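PDB 6IUY: glycerol-3-phosphate dehydrogenase [NAD(+)] from Dunaliella salina, which probably reduces dihydroxyacetone phosphate to glycerol 3-phosphate with NADH and, through an added phosphatase domain, enables direct conversion of dihydroxyacetone phosphate to glycerol. Local coordinates for residues E115-A120 against R245-L250; E339-A344 against A366-R371. One frame throughout, in Å; residues are numbered along the deposited sequence.

Contact 1 of 2, residues E115-A120 against R245-L250; sequences ENLIAA and RSYDEL
Leu117 and Tyr247 meet through a single methyl group: Leu117 CD2 lies 3.6 Å from Tyr247 CD1, and the two side chains cross at about a right angle. The methyl reaches the ring obliquely. The same CD2 also lies 4.0 Å from Leu250 CD1, so one branch of Leu117 fills the notch between two side chains a helical turn apart. With chi1 at 168°, CG is anti to the backbone N, and this places the CD2 methyl of Leu117, from helix 114-123, against Tyr247 and Leu250. Leu250 CD1 in turn lies in the plane of the tyrosine ring, at its edge, 3.7 Å from Tyr247 CD1. Leucine suits both places because its branched end fills space beside an aromatic ring without leaving a polar atom in this buried patch.

Tyrosine brings one polar atom, and its OH is satisfied by a hydrogen bond to Thr45 O, in the loop that carries the HAD-type motif with the magnesium ligands Asp41 and Asp43. The side chain of Tyr247 is about 9 Å from the bound magnesium ion.

Toward solvent the chemistry turns polar and looser. Ser246 is the N-cap of helix 247-251, but its OG receives Asp248 N only weakly, at 3.4 Å; a small hydroxyl residue suits such a helix start.

Around this patch, Phe227 at the end of strand 223-227 stacks on the Tyr247 ring, Trp242 of the outermost strand 242-244 packs on Leu250, and Met251 of helix 247-251 covers Leu117 from beyond the segment.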
ATOM      1  N   GLU A 115     -12.768 -42.139  10.977  1.00 54.61           N
ATOM      2  CA  GLU A 115     -11.921 -41.080  11.522  1.00 58.17           C
ATOM      3  C   GLU A 115     -10.824 -40.700  10.535  1.00 57.38           C
ATOM      4  O   GLU A 115     -10.600 -39.522  10.280  1.00 56.84           O
ATOM      5  CB  GLU A 115     -11.290 -41.503  12.846  1.00 59.94           C
ATOM      6  CG  GLU A 115     -12.265 -42.092  13.844  1.00 64.27           C
ATOM      7  CD  GLU A 115     -11.568 -42.575  15.101  1.00 67.66           C
ATOM      8  OE1 GLU A 115     -10.921 -41.744  15.780  1.00 70.83           O
ATOM      9  OE2 GLU A 115     -11.652 -43.788  15.395  1.00 66.69           O
ATOM     10  N   ASN A 116     -10.149 -41.697   9.971  1.00 54.65           N
ATOM     11  CA  ASN A 116      -9.133 -41.432   8.954  1.00 56.90           C
ATOM     12  C   ASN A 116      -9.708 -40.731   7.724  1.00 59.14           C
ATOM     13  O   ASN A 116      -9.049 -39.885   7.127  1.00 56.06           O
ATOM     14  CB  ASN A 116      -8.428 -42.729   8.509  1.00 52.34           C
ATOM     15  CG  ASN A 116      -7.503 -43.282   9.566  1.00 56.96           C
ATOM     16  OD1 ASN A 116      -7.174 -42.602  10.538  1.00 61.20           O
ATOM     17  ND2 ASN A 116      -7.070 -44.530   9.382  1.00 60.73           N
ATOM     18  N   LEU A 117     -10.923 -41.097   7.327  1.00 54.74           N
ATOM     19  CA  LEU A 117     -11.540 -40.476   6.162  1.00 53.76           C
ATOM     20  C   LEU A 117     -11.908 -39.016   6.426  1.00 56.49           C
ATOM     21  O   LEU A 117     -11.650 -38.138   5.598  1.00 54.38           O
ATOM     22  CB  LEU A 117     -12.784 -41.246   5.740  1.00 54.64           C
ATOM     23  CG  LEU A 117     -13.649 -40.516   4.718  1.00 53.71           C
ATOM     24  CD1 LEU A 117     -12.829 -40.139   3.502  1.00 48.03           C
ATOM     25  CD2 LEU A 117     -14.809 -41.408   4.315  1.00 57.21           C
ATOM     26  N   ILE A 118     -12.512 -38.754   7.578  1.00 53.61           N
ATOM     27  CA  ILE A 118     -12.952 -37.407   7.888  1.00 53.51           C
ATOM     28  C   ILE A 118     -11.727 -36.491   8.072  1.00 54.84           C
ATOM     29  O   ILE A 118     -11.723 -35.358   7.589  1.00 55.14           O
ATOM     30  CB  ILE A 118     -13.883 -37.398   9.132  1.00 49.95           C
ATOM     31  CG1 ILE A 118     -15.260 -37.957   8.734  1.00 49.56           C
ATOM     32  CG2 ILE A 118     -14.040 -35.987   9.688  1.00 44.37           C
ATOM     33  CD1 ILE A 118     -16.207 -38.251   9.898  1.00 47.91           C
ATOM     34  N   ALA A 119     -10.681 -36.994   8.730  1.00 56.27           N
ATOM     35  CA  ALA A 119      -9.426 -36.244   8.885  1.00 54.34           C
ATOM     36  C   ALA A 119      -8.822 -35.866   7.538  1.00 54.25           C
ATOM     37  O   ALA A 119      -8.357 -34.741   7.348  1.00 53.26           O
ATOM     38  CB  ALA A 119      -8.425 -37.040   9.690  1.00 55.60           C
ATOM     39  N   ALA A 120      -8.829 -36.816   6.608  1.00 52.30           N
ATOM     40  CA  ALA A 120      -8.320 -36.586   5.272  1.00 53.14           C
ATOM     41  C   ALA A 120      -9.094 -35.470   4.568  1.00 58.21           C
ATOM     42  O   ALA A 120      -8.499 -34.577   3.947  1.00 57.08           O
ATOM     43  CB  ALA A 120      -8.385 -37.872   4.456  1.00 53.44           C
ATOM     44  N   ARG A 245     -18.828 -50.573   1.072  1.00 64.55           N
ATOM     45  CA  ARG A 245     -18.860 -51.417   2.263  1.00 69.28           C
ATOM     46  C   ARG A 245     -17.772 -51.009   3.249  1.00 66.80           C
ATOM     47  O   ARG A 245     -17.937 -51.130   4.466  1.00 70.32           O
ATOM     48  CB  ARG A 245     -18.707 -52.892   1.881  1.00 71.53           C
ATOM     49  CG  ARG A 245     -19.942 -53.490   1.226  1.00 73.31           C
ATOM     50  CD  ARG A 245     -19.802 -54.991   1.031  1.00 80.87           C
ATOM     51  NE  ARG A 245     -21.076 -55.620   0.678  1.00 88.92           N
ATOM     52  CZ  ARG A 245     -21.548 -55.719  -0.565  1.00 90.91           C
ATOM     53  NH1 ARG A 245     -20.851 -55.223  -1.585  1.00 91.36           N
ATOM     54  NH2 ARG A 245     -22.722 -56.307  -0.787  1.00 85.96           N
ATOM     55  N   SER A 246     -16.661 -50.520   2.711  1.00 67.16           N
ATOM     56  CA  SER A 246     -15.566 -50.014   3.528  1.00 65.34           C
ATOM     57  C   SER A 246     -15.291 -48.533   3.242  1.00 65.27           C
ATOM     58  O   SER A 246     -15.556 -48.036   2.135  1.00 61.97           O
ATOM     59  CB  SER A 246     -14.303 -50.839   3.283  1.00 65.45           C
ATOM     60  OG  SER A 246     -13.256 -50.428   4.146  1.00 68.88           O
ATOM     61  N   TYR A 247     -14.758 -47.826   4.236  1.00 60.64           N
ATOM     62  CA  TYR A 247     -14.414 -46.428   4.033  1.00 61.65           C
ATOM     63  C   TYR A 247     -13.099 -46.284   3.280  1.00 63.13           C
ATOM     64  O   TYR A 247     -12.833 -45.231   2.703  1.00 61.47           O
ATOM     65  CB  TYR A 247     -14.367 -45.671   5.367  1.00 62.33           C
ATOM     66  CG  TYR A 247     -15.733 -45.175   5.767  1.00 57.81           C
ATOM     67  CD1 TYR A 247     -16.560 -44.561   4.839  1.00 56.14           C
ATOM     68  CD2 TYR A 247     -16.217 -45.366   7.049  1.00 59.99           C
ATOM     69  CE1 TYR A 247     -17.815 -44.122   5.184  1.00 59.65           C
ATOM     70  CE2 TYR A 247     -17.470 -44.933   7.404  1.00 58.49           C
ATOM     71  CZ  TYR A 247     -18.268 -44.313   6.468  1.00 61.11           C
ATOM     72  OH  TYR A 247     -19.524 -43.886   6.820  1.00 61.24           O
ATOM     73  N   ASP A 248     -12.284 -47.337   3.254  1.00 62.89           N
ATOM     74  CA  ASP A 248     -11.052 -47.259   2.481  1.00 63.33           C
ATOM     75  C   ASP A 248     -11.395 -47.377   0.995  1.00 65.00           C
ATOM     76  O   ASP A 248     -10.535 -47.236   0.132  1.00 69.58           O
ATOM     77  CB  ASP A 248     -10.015 -48.312   2.928  1.00 69.67           C
ATOM     78  CG  ASP A 248     -10.523 -49.755   2.833  1.00 77.01           C
ATOM     79  OD1 ASP A 248     -11.293 -50.081   1.898  1.00 72.78           O
ATOM     80  OD2 ASP A 248     -10.128 -50.572   3.700  1.00 77.80           O
ATOM     81  N   GLU A 249     -12.668 -47.604   0.695  1.00 63.16           N
ATOM     82  CA  GLU A 249     -13.143 -47.544  -0.686  1.00 62.54           C
ATOM     83  C   GLU A 249     -13.290 -46.080  -1.103  1.00 61.76           C
ATOM     84  O   GLU A 249     -12.952 -45.698  -2.225  1.00 59.45           O
ATOM     85  CB  GLU A 249     -14.470 -48.292  -0.820  1.00 66.71           C
ATOM     86  CG  GLU A 249     -14.934 -48.606  -2.239  1.00 70.23           C
ATOM     87  CD  GLU A 249     -16.096 -49.607  -2.244  1.00 75.87           C
ATOM     88  OE1 GLU A 249     -16.830 -49.682  -3.263  1.00 76.65           O
ATOM     89  OE2 GLU A 249     -16.270 -50.314  -1.217  1.00 71.40           O
ATOM     90  N   LEU A 250     -13.793 -45.259  -0.185  1.00 55.37           N
ATOM     91  CA  LEU A 250     -13.933 -43.827  -0.432  1.00 57.70           C
ATOM     92  C   LEU A 250     -12.579 -43.122  -0.368  1.00 56.04           C
ATOM     93  O   LEU A 250     -12.253 -42.307  -1.227  1.00 55.89           O
ATOM     94  CB  LEU A 250     -14.896 -43.200   0.578  1.00 59.70           C
ATOM     95  CG  LEU A 250     -16.379 -43.462   0.354  1.00 57.48           C
ATOM     96  CD1 LEU A 250     -17.179 -42.935   1.547  1.00 51.31           C
ATOM     97  CD2 LEU A 250     -16.821 -42.816  -0.953  1.00 57.26           C
TER

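Contact 2 of 2, residues E339-A344 against A366-R371; sequences EAVRGA and ARVVGR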
ATOM      1  N   GLU A 339       7.666 -35.523 -20.286  1.00 44.50           N
ATOM      2  CA  GLU A 339       7.604 -36.576 -19.299  1.00 45.69           C
ATOM      3  C   GLU A 339       7.429 -35.999 -17.891  1.00 48.07           C
ATOM      4  O   GLU A 339       6.733 -36.593 -17.060  1.00 42.07           O
ATOM      5  CB  GLU A 339       8.852 -37.454 -19.379  1.00 50.21           C
ATOM      6  CG  GLU A 339       8.929 -38.517 -18.293  1.00 57.48           C
ATOM      7  CD  GLU A 339      10.179 -38.380 -17.431  1.00 61.78           C
ATOM      8  OE1 GLU A 339      11.291 -38.322 -18.004  1.00 58.85           O
ATOM      9  OE2 GLU A 339      10.043 -38.318 -16.182  1.00 66.63           O
ATOM     10  N   ALA A 340       8.057 -34.853 -17.620  1.00 45.29           N
ATOM     11  CA  ALA A 340       7.937 -34.210 -16.310  1.00 43.25           C
ATOM     12  C   ALA A 340       6.494 -33.829 -16.014  1.00 38.66           C
ATOM     13  O   ALA A 340       6.026 -33.898 -14.873  1.00 40.40           O
ATOM     14  CB  ALA A 340       8.843 -32.949 -16.239  1.00 42.75           C
ATOM     15  N   VAL A 341       5.802 -33.400 -17.061  1.00 41.82           N
ATOM     16  CA  VAL A 341       4.467 -32.843 -16.945  1.00 43.53           C
ATOM     17  C   VAL A 341       3.335 -33.883 -17.057  1.00 46.71           C
ATOM     18  O   VAL A 341       2.239 -33.674 -16.532  1.00 43.55           O
ATOM     19  CB  VAL A 341       4.262 -31.761 -18.031  1.00 44.20           C
ATOM     20  CG1 VAL A 341       2.834 -31.269 -18.039  1.00 43.59           C
ATOM     21  CG2 VAL A 341       5.233 -30.602 -17.815  1.00 38.39           C
ATOM     22  N   ARG A 342       3.586 -35.010 -17.722  1.00 48.30           N
ATOM     23  CA  ARG A 342       2.463 -35.846 -18.142  1.00 50.07           C
ATOM     24  C   ARG A 342       1.624 -36.319 -16.963  1.00 47.10           C
ATOM     25  O   ARG A 342       0.403 -36.185 -16.994  1.00 51.92           O
ATOM     26  CB  ARG A 342       2.933 -37.047 -18.978  1.00 50.66           C
ATOM     27  CG  ARG A 342       3.746 -38.086 -18.228  1.00 51.06           C
ATOM     28  CD  ARG A 342       4.050 -39.288 -19.118  1.00 52.52           C
ATOM     29  NE  ARG A 342       5.068 -40.134 -18.516  1.00 52.57           N
ATOM     30  CZ  ARG A 342       6.110 -40.634 -19.166  1.00 48.15           C
ATOM     31  NH1 ARG A 342       6.276 -40.380 -20.458  1.00 51.00           N
ATOM     32  NH2 ARG A 342       6.987 -41.385 -18.517  1.00 50.38           N
ATOM     33  N   GLY A 343       2.231 -36.838 -15.908  1.00 41.42           N
ATOM     34  CA  GLY A 343       1.378 -37.345 -14.839  1.00 47.61           C
ATOM     35  C   GLY A 343       0.819 -36.297 -13.875  1.00 53.42           C
ATOM     36  O   GLY A 343       0.150 -36.635 -12.895  1.00 52.47           O
ATOM     37  N   ALA A 344       1.078 -35.023 -14.151  1.00 45.63           N
ATOM     38  CA  ALA A 344       0.964 -33.987 -13.127  1.00 46.49           C
ATOM     39  C   ALA A 344      -0.425 -33.401 -13.000  1.00 41.57           C
ATOM     40  O   ALA A 344      -1.000 -32.967 -13.992  1.00 41.88           O
ATOM     41  CB  ALA A 344       1.968 -32.861 -13.406  1.00 40.08           C
ATOM     42  N   ALA A 366       1.959 -31.123 -27.400  1.00 46.47           N
ATOM     43  CA  ALA A 366       1.996 -32.494 -26.878  1.00 48.01           C
ATOM     44  C   ALA A 366       0.657 -32.968 -26.330  1.00 51.35           C
ATOM     45  O   ALA A 366       0.468 -34.166 -26.124  1.00 50.17           O
ATOM     46  CB  ALA A 366       3.056 -32.627 -25.798  1.00 47.54           C
ATOM     47  N   ARG A 367      -0.253 -32.036 -26.065  1.00 46.14           N
ATOM     48  CA  ARG A 367      -1.577 -32.381 -25.550  1.00 46.16           C
ATOM     49  C   ARG A 367      -1.472 -33.175 -24.272  1.00 45.75           C
ATOM     50  O   ARG A 367      -2.238 -34.096 -24.030  1.00 51.82           O
ATOM     51  CB  ARG A 367      -2.377 -33.167 -26.595  1.00 52.68           C
ATOM     52  CG  ARG A 367      -2.624 -32.387 -27.885  1.00 53.28           C
ATOM     53  CD  ARG A 367      -3.288 -33.241 -28.949  1.00 65.77           C
ATOM     54  NE  ARG A 367      -3.553 -32.471 -30.166  1.00 83.42           N
ATOM     55  CZ  ARG A 367      -4.157 -32.955 -31.251  1.00 86.62           C
ATOM     56  NH1 ARG A 367      -4.568 -34.220 -31.285  1.00 80.93           N
ATOM     57  NH2 ARG A 367      -4.348 -32.172 -32.307  1.00 82.51           N
ATOM     58  N   VAL A 368      -0.503 -32.815 -23.450  1.00 45.55           N
ATOM     59  CA  VAL A 368      -0.204 -33.583 -22.260  1.00 45.73           C
ATOM     60  C   VAL A 368      -0.820 -32.929 -21.012  1.00 49.25           C
ATOM     61  O   VAL A 368      -0.852 -33.529 -19.938  1.00 49.18           O
ATOM     62  CB  VAL A 368       1.326 -33.743 -22.117  1.00 41.65           C
ATOM     63  CG1 VAL A 368       1.992 -32.393 -21.924  1.00 44.62           C
ATOM     64  CG2 VAL A 368       1.678 -34.700 -21.002  1.00 39.06           C
ATOM     65  N   VAL A 369      -1.326 -31.707 -21.156  1.00 44.56           N
ATOM     66  CA  VAL A 369      -1.932 -31.018 -20.016  1.00 54.29           C
ATOM     67  C   VAL A 369      -3.456 -31.193 -20.012  1.00 47.64           C
ATOM     68  O   VAL A 369      -4.156 -30.492 -20.736  1.00 55.33           O
ATOM     69  CB  VAL A 369      -1.582 -29.496 -20.010  1.00 49.24           C
ATOM     70  CG1 VAL A 369      -2.357 -28.781 -18.920  1.00 46.31           C
ATOM     71  CG2 VAL A 369      -0.078 -29.284 -19.800  1.00 42.84           C
ATOM     72  N   GLY A 370      -3.960 -32.129 -19.206  1.00 50.02           N
ATOM     73  CA  GLY A 370      -5.398 -32.308 -19.041  1.00 47.92           C
ATOM     74  C   GLY A 370      -6.069 -31.025 -18.566  1.00 58.18           C
ATOM     75  O   GLY A 370      -5.445 -30.227 -17.872  1.00 51.02           O
ATOM     76  N   ARG A 371      -7.331 -30.807 -18.933  1.00 62.32           N
ATOM     77  CA  ARG A 371      -7.959 -29.511 -18.658  1.00 58.48           C
ATOM     78  C   ARG A 371      -8.371 -29.339 -17.198  1.00 55.62           C
ATOM     79  O   ARG A 371      -8.783 -28.249 -16.787  1.00 54.50           O
ATOM     80  CB  ARG A 371      -9.167 -29.295 -19.571  1.00 66.70           C
ATOM     81  CG  ARG A 371      -8.777 -29.053 -21.026  1.00 74.94           C
ATOM     82  CD  ARG A 371      -9.921 -28.438 -21.808  1.00 84.83           C
ATOM     83  NE  ARG A 371      -9.681 -28.478 -23.249  1.00 98.52           N
ATOM     84  CZ  ARG A 371      -9.157 -27.476 -23.952  1.00 99.48           C
ATOM     85  NH1 ARG A 371      -8.813 -26.340 -23.346  1.00 88.55           N
ATOM     86  NH2 ARG A 371      -8.982 -27.609 -25.264  1.00 91.90           N
TER
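Val341 makes the apolar contacts of this pair with one methyl. Its CG1 lies 3.9 Å from Val369 CG2 and 4.1 Å from Val368 CG1, and the Val341 and Val368 side chains cross at about a right angle. CG1 stands anti to the backbone N of Val341 (chi1 174°), where it can meet both valines. Short branched side chains suit this place: they fill the gap between a helix end and a loop with no polar group to satisfy. Val368 CG2 also lies against the base of the Arg342 side chain, though too closely modelled for that distance to be trusted.

The two segments belong to the Rossmann-type NAD-binding domain. Helix 337-342 leads into strand 346-349, from which helix 356-366 makes a beta-alpha-beta crossover to the adjacent parallel strand 374-377. Leu363 of that helix and Leu347 of strand 346-349 close around the valines.

Backbone bonds shape both ends. Arg367, with phi at 57°, closes helix 356-366 in a Schellman motif, and Ala344 N bonds to Val341 O at 3.0 Å.

On the exposed side, the extended Arg342 chain carries its guanidinium over Glu339, whose CG sits 3.4 Å above the guanidinium plane, offset toward its rim.

Contacts 1 and 2 lie in different domains, with centres about 29 Å apart and nearest atoms about 18 Å apart, and they share no helix or strand. Contact 1 is buried within the HAD-like phosphatase part, where two helices meet and an aromatic ring is held by a hydrogen bond close to the metal-bearing loop. Contact 2 is only partly buried, away from the annotated sites, and sets a helix end against a loop of the NAD-binding domain. No hydrogen bond crosses either interface. Leucine and tyrosine do the packing in the first, compact valines in the second, where an exposed arginine lies at the margin.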